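Long-range contacts in glutathione S-transferase (Bombyx mori, PDB 3AY8), which probably transfers glutathione to electrophilic substrates, as glutathione transferases generally do, and works as a cytosolic homodimer: residues A[10-16]-A[202-206]; A[19-24]-A[194-199]. One frame throughout, in Å; residues are numbered along the deposited sequence.

Contact 1: A[10-16]-A[202-206]; sequences PVSGPSR and GARTF
V11, chi1 in t, lays its side chain over one turn of helix 196-213: V11 CG2 lies 3.6 Å from T205 CG2 and V11 CG1 3.9 Å from F206 CB. It belongs to the loop P10-S12, which leads into helix 13-25; S12 is the N-cap, its OG accepting from S15 N (3.1 Å), while R16 N bonds to S12 O (2.9 Å). The backbones are nearest at P10 and G202, CA to CA 4.7 Å. A side chain at G202 would collide with P10 O and R16 CD; its bare CA instead makes a CA-H...O contact of 3.3 Å with P10 O. R16 (chi1 m, chi2 t, chi3 m) folds back on its own loop, NE donating to P10 O (2.8 Å) and NH1 to V11 O (3.0 Å). A203 N lies over one face of the R16 guanidinium, 3.4 Å from R16 NE, two donors without a bond, and A203 CB is 3.8 Å from R16 NH2. R16 NH2 goes on to A165 O. This is the interdomain seam of the GST fold, where the thioredoxin-like domain meets the helical one. Packing joins the segments, whereas R16 bonds to P10 and V11 of its own loop.

Contact 2: A[19-24]-A[194-199]; sequences LLAARA and PGAPEN
In the GST fold, helix 13-25 of the thioredoxin-like domain is here met by the start of helix 196-213 from the helical domain. P194 (phi/psi -57/134) comes first, in the loop before that helix, and gives the nearest backbone approach, 5.4 Å between the CA atoms of P194 and A24. The P194 ring covers the last turn of 19-24: P194 CB is 3.5 Å from R23 O, and P194 CG 4.0 Å from A24 CA. P194 O lies 3.5 Å from L20 CD2 and accepts from a water (2.7 Å) that also donates to L20 O (2.9 Å). G195, the N-cap residue, has positive phi (74/17), and a CB there would strike R23 CG; its CA sits 4.0 Å from that atom. At A196 the helix begins, CB directed away from 19-24, and N199 N bonds to G195 O (3.0 Å). E198 reaches out with chi1 and chi2 both t to a two-pronged salt bridge at the edge of the guanidinium of R23, a side chain with chi1 and chi2 both m: R23 NE donates to E198 OE1 at 2.8 Å, and R23 NH2 to E198 OE2 at 2.9 Å. N199 OD1, hydrogen-bonded to R16, approaches L20 CD1 to 3.7 Å.

In the fold
From the N terminus, strand 5-8 runs into the loop and first turn of helix 13-25 that contact 1 uses; the same helix then carries 19-24 of contact 2. The chain next completes the four-stranded mixed sheet and builds the helical domain before returning through 194-199, which closes contact 2, and 202-206, which closes contact 1. Contact 2 is thus nested inside contact 1, as two helices, 13-25 and 196-213, meet with opposite sequence order. The contacts lie about 12 Å apart, centre to centre, and a probable R16-N199 hydrogen bond joins them. Helix 158-173 packs against both, so the N-terminal domain is tied to two helices of the C-terminal domain.

Contact 1: A[10-16]-A[202-206]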
# COMPACT_ATOMS: atom_id res chain seq x y z
N PRO A 10 10.30 -9.68 -14.78
CA PRO A 10 9.54 -10.89 -14.41
C PRO A 10 9.82 -11.40 -13.00
O PRO A 10 8.98 -12.06 -12.42
CB PRO A 10 9.96 -11.92 -15.46
CG PRO A 10 10.36 -11.09 -16.65
CD PRO A 10 11.01 -9.86 -16.07
N VAL A 11 10.97 -11.08 -12.44
CA VAL A 11 11.33 -11.52 -11.09
C VAL A 11 10.48 -10.83 -10.00
O VAL A 11 10.23 -11.42 -8.94
CB VAL A 11 12.83 -11.28 -10.82
CG1 VAL A 11 13.18 -11.42 -9.33
CG2 VAL A 11 13.68 -12.24 -11.66
N SER A 12 10.06 -9.60 -10.28
CA SER A 12 9.40 -8.77 -9.29
C SER A 12 7.93 -9.12 -9.13
O SER A 12 7.19 -9.12 -10.11
CB SER A 12 9.56 -7.29 -9.64
OG SER A 12 8.53 -6.53 -9.08
N GLY A 13 7.53 -9.42 -7.90
CA GLY A 13 6.11 -9.64 -7.59
C GLY A 13 5.18 -8.54 -8.09
O GLY A 13 4.21 -8.81 -8.82
N PRO A 14 5.42 -7.28 -7.67
CA PRO A 14 4.56 -6.16 -8.11
C PRO A 14 4.53 -6.02 -9.63
O PRO A 14 3.47 -5.76 -10.20
CB PRO A 14 5.20 -4.94 -7.44
CG PRO A 14 5.78 -5.51 -6.16
CD PRO A 14 6.35 -6.86 -6.60
N SER A 15 5.67 -6.19 -10.30
CA SER A 15 5.69 -6.17 -11.76
C SER A 15 4.82 -7.28 -12.32
O SER A 15 4.04 -7.06 -13.24
CB SER A 15 7.13 -6.24 -12.30
OG SER A 15 7.21 -5.70 -13.61
N ARG A 16 4.91 -8.48 -11.73
CA ARG A 16 4.08 -9.60 -12.17
C ARG A 16 2.59 -9.36 -11.92
O ARG A 16 1.76 -9.77 -12.72
CB ARG A 16 4.55 -10.92 -11.53
CG ARG A 16 5.70 -11.58 -12.32
CD ARG A 16 6.13 -12.92 -11.69
NE ARG A 16 7.04 -12.74 -10.55
CZ ARG A 16 6.67 -12.87 -9.27
NH1 ARG A 16 7.55 -12.68 -8.30
NH2 ARG A 16 5.42 -13.19 -8.97
N GLY A 202 8.26 -16.42 -13.50
CA GLY A 202 8.96 -15.29 -12.87
C GLY A 202 9.12 -15.48 -11.36
O GLY A 202 10.18 -15.16 -10.79
N ALA A 203 8.07 -15.97 -10.71
CA ALA A 203 8.11 -16.28 -9.28
C ALA A 203 9.20 -17.31 -8.97
O ALA A 203 9.94 -17.17 -8.00
CB ALA A 203 6.73 -16.77 -8.79
N ARG A 204 9.31 -18.34 -9.81
CA ARG A 204 10.35 -19.36 -9.65
C ARG A 204 11.75 -18.77 -9.78
O ARG A 204 12.63 -19.16 -9.03
CB ARG A 204 10.15 -20.51 -10.63
CG ARG A 204 10.91 -21.80 -10.23
CD ARG A 204 10.24 -23.06 -10.78
NE ARG A 204 9.93 -22.88 -12.19
CZ ARG A 204 8.71 -22.79 -12.71
NH1 ARG A 204 8.57 -22.60 -14.00
NH2 ARG A 204 7.63 -22.90 -11.94
N THR A 205 11.94 -17.82 -10.69
CA THR A 205 13.23 -17.14 -10.80
C THR A 205 13.51 -16.36 -9.51
O THR A 205 14.61 -16.41 -8.99
CB THR A 205 13.30 -16.19 -12.02
OG1 THR A 205 12.90 -16.88 -13.20
CG2 THR A 205 14.70 -15.67 -12.23
N PHE A 206 12.50 -15.64 -9.01
CA PHE A 206 12.61 -14.91 -7.73
C PHE A 206 12.97 -15.90 -6.62
O PHE A 206 13.95 -15.69 -5.88
CB PHE A 206 11.30 -14.18 -7.39
CG PHE A 206 11.27 -13.54 -6.01
CD1 PHE A 206 11.82 -12.27 -5.80
CD2 PHE A 206 10.68 -14.20 -4.93
CE1 PHE A 206 11.78 -11.66 -4.52
CE2 PHE A 206 10.64 -13.62 -3.65
CZ PHE A 206 11.19 -12.35 -3.44

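Contact 2: A[19-24]-A[194-199]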
# COMPACT_ATOMS: atom_id res chain seq x y z
N LEU A 19 1.22 -7.17 -14.74
CA LEU A 19 1.04 -7.95 -15.98
C LEU A 19 -0.15 -8.91 -15.87
O LEU A 19 -0.97 -9.02 -16.80
CB LEU A 19 2.33 -8.69 -16.38
CG LEU A 19 2.28 -9.52 -17.68
CD1 LEU A 19 1.85 -8.72 -18.90
CD2 LEU A 19 3.62 -10.22 -17.95
N LEU A 20 -0.27 -9.57 -14.72
CA LEU A 20 -1.42 -10.44 -14.48
C LEU A 20 -2.75 -9.72 -14.66
O LEU A 20 -3.71 -10.31 -15.15
CB LEU A 20 -1.34 -11.06 -13.08
CG LEU A 20 -0.49 -12.33 -12.89
CD1 LEU A 20 -0.24 -12.57 -11.41
CD2 LEU A 20 -1.15 -13.57 -13.52
N ALA A 21 -2.81 -8.45 -14.22
CA ALA A 21 -4.02 -7.64 -14.40
C ALA A 21 -4.28 -7.40 -15.89
O ALA A 21 -5.42 -7.53 -16.35
CB ALA A 21 -3.90 -6.31 -13.67
N ALA A 22 -3.24 -7.05 -16.63
CA ALA A 22 -3.35 -6.88 -18.09
C ALA A 22 -3.85 -8.18 -18.75
O ALA A 22 -4.75 -8.14 -19.58
CB ALA A 22 -2.02 -6.43 -18.69
N ARG A 23 -3.31 -9.33 -18.34
CA ARG A 23 -3.78 -10.63 -18.86
C ARG A 23 -5.25 -10.88 -18.52
O ARG A 23 -6.01 -11.34 -19.36
CB ARG A 23 -2.94 -11.81 -18.35
CG ARG A 23 -1.42 -11.72 -18.60
CD ARG A 23 -1.08 -11.31 -20.02
NE ARG A 23 0.30 -11.62 -20.41
CZ ARG A 23 0.82 -11.29 -21.59
NH1 ARG A 23 0.09 -10.62 -22.48
NH2 ARG A 23 2.06 -11.61 -21.90
N ALA A 24 -5.64 -10.56 -17.28
CA ALA A 24 -7.00 -10.82 -16.81
C ALA A 24 -8.05 -10.02 -17.58
O ALA A 24 -9.08 -10.58 -17.96
CB ALA A 24 -7.11 -10.56 -15.31
N PRO A 194 -5.78 -16.02 -16.18
CA PRO A 194 -5.00 -15.76 -17.39
C PRO A 194 -3.56 -15.34 -17.02
O PRO A 194 -3.36 -14.54 -16.11
CB PRO A 194 -5.75 -14.60 -18.06
CG PRO A 194 -7.18 -14.74 -17.55
CD PRO A 194 -7.04 -15.24 -16.15
N GLY A 195 -2.58 -15.92 -17.70
CA GLY A 195 -1.18 -15.59 -17.48
C GLY A 195 -0.56 -16.13 -16.20
O GLY A 195 0.52 -15.70 -15.82
N ALA A 196 -1.20 -17.10 -15.59
CA ALA A 196 -0.66 -17.71 -14.41
C ALA A 196 0.70 -18.40 -14.59
O ALA A 196 1.52 -18.21 -13.76
CB ALA A 196 -1.62 -18.62 -13.83
N PRO A 197 0.93 -19.16 -15.66
CA PRO A 197 2.23 -19.79 -15.89
C PRO A 197 3.32 -18.80 -16.08
O PRO A 197 4.39 -19.02 -15.62
CB PRO A 197 2.05 -20.56 -17.21
CG PRO A 197 0.72 -20.84 -17.27
CD PRO A 197 -0.08 -19.78 -16.51
N GLU A 198 3.01 -17.73 -16.78
CA GLU A 198 3.94 -16.67 -17.00
C GLU A 198 4.30 -16.09 -15.64
O GLU A 198 5.44 -15.84 -15.37
CB GLU A 198 3.30 -15.63 -17.93
CG GLU A 198 4.05 -14.37 -18.20
CD GLU A 198 3.30 -13.43 -19.13
OE1 GLU A 198 2.14 -13.15 -18.91
OE2 GLU A 198 3.88 -12.96 -20.09
N ASN A 199 3.33 -15.93 -14.77
CA ASN A 199 3.63 -15.49 -13.40
C ASN A 199 4.48 -16.50 -12.63
O ASN A 199 5.46 -16.13 -11.98
CB ASN A 199 2.36 -15.20 -12.62
CG ASN A 199 2.65 -14.94 -11.15
OD1 ASN A 199 3.19 -13.91 -10.80
ND2 ASN A 199 2.36 -15.92 -10.31
O HOH W 1 -4.83 -12.95 -14.52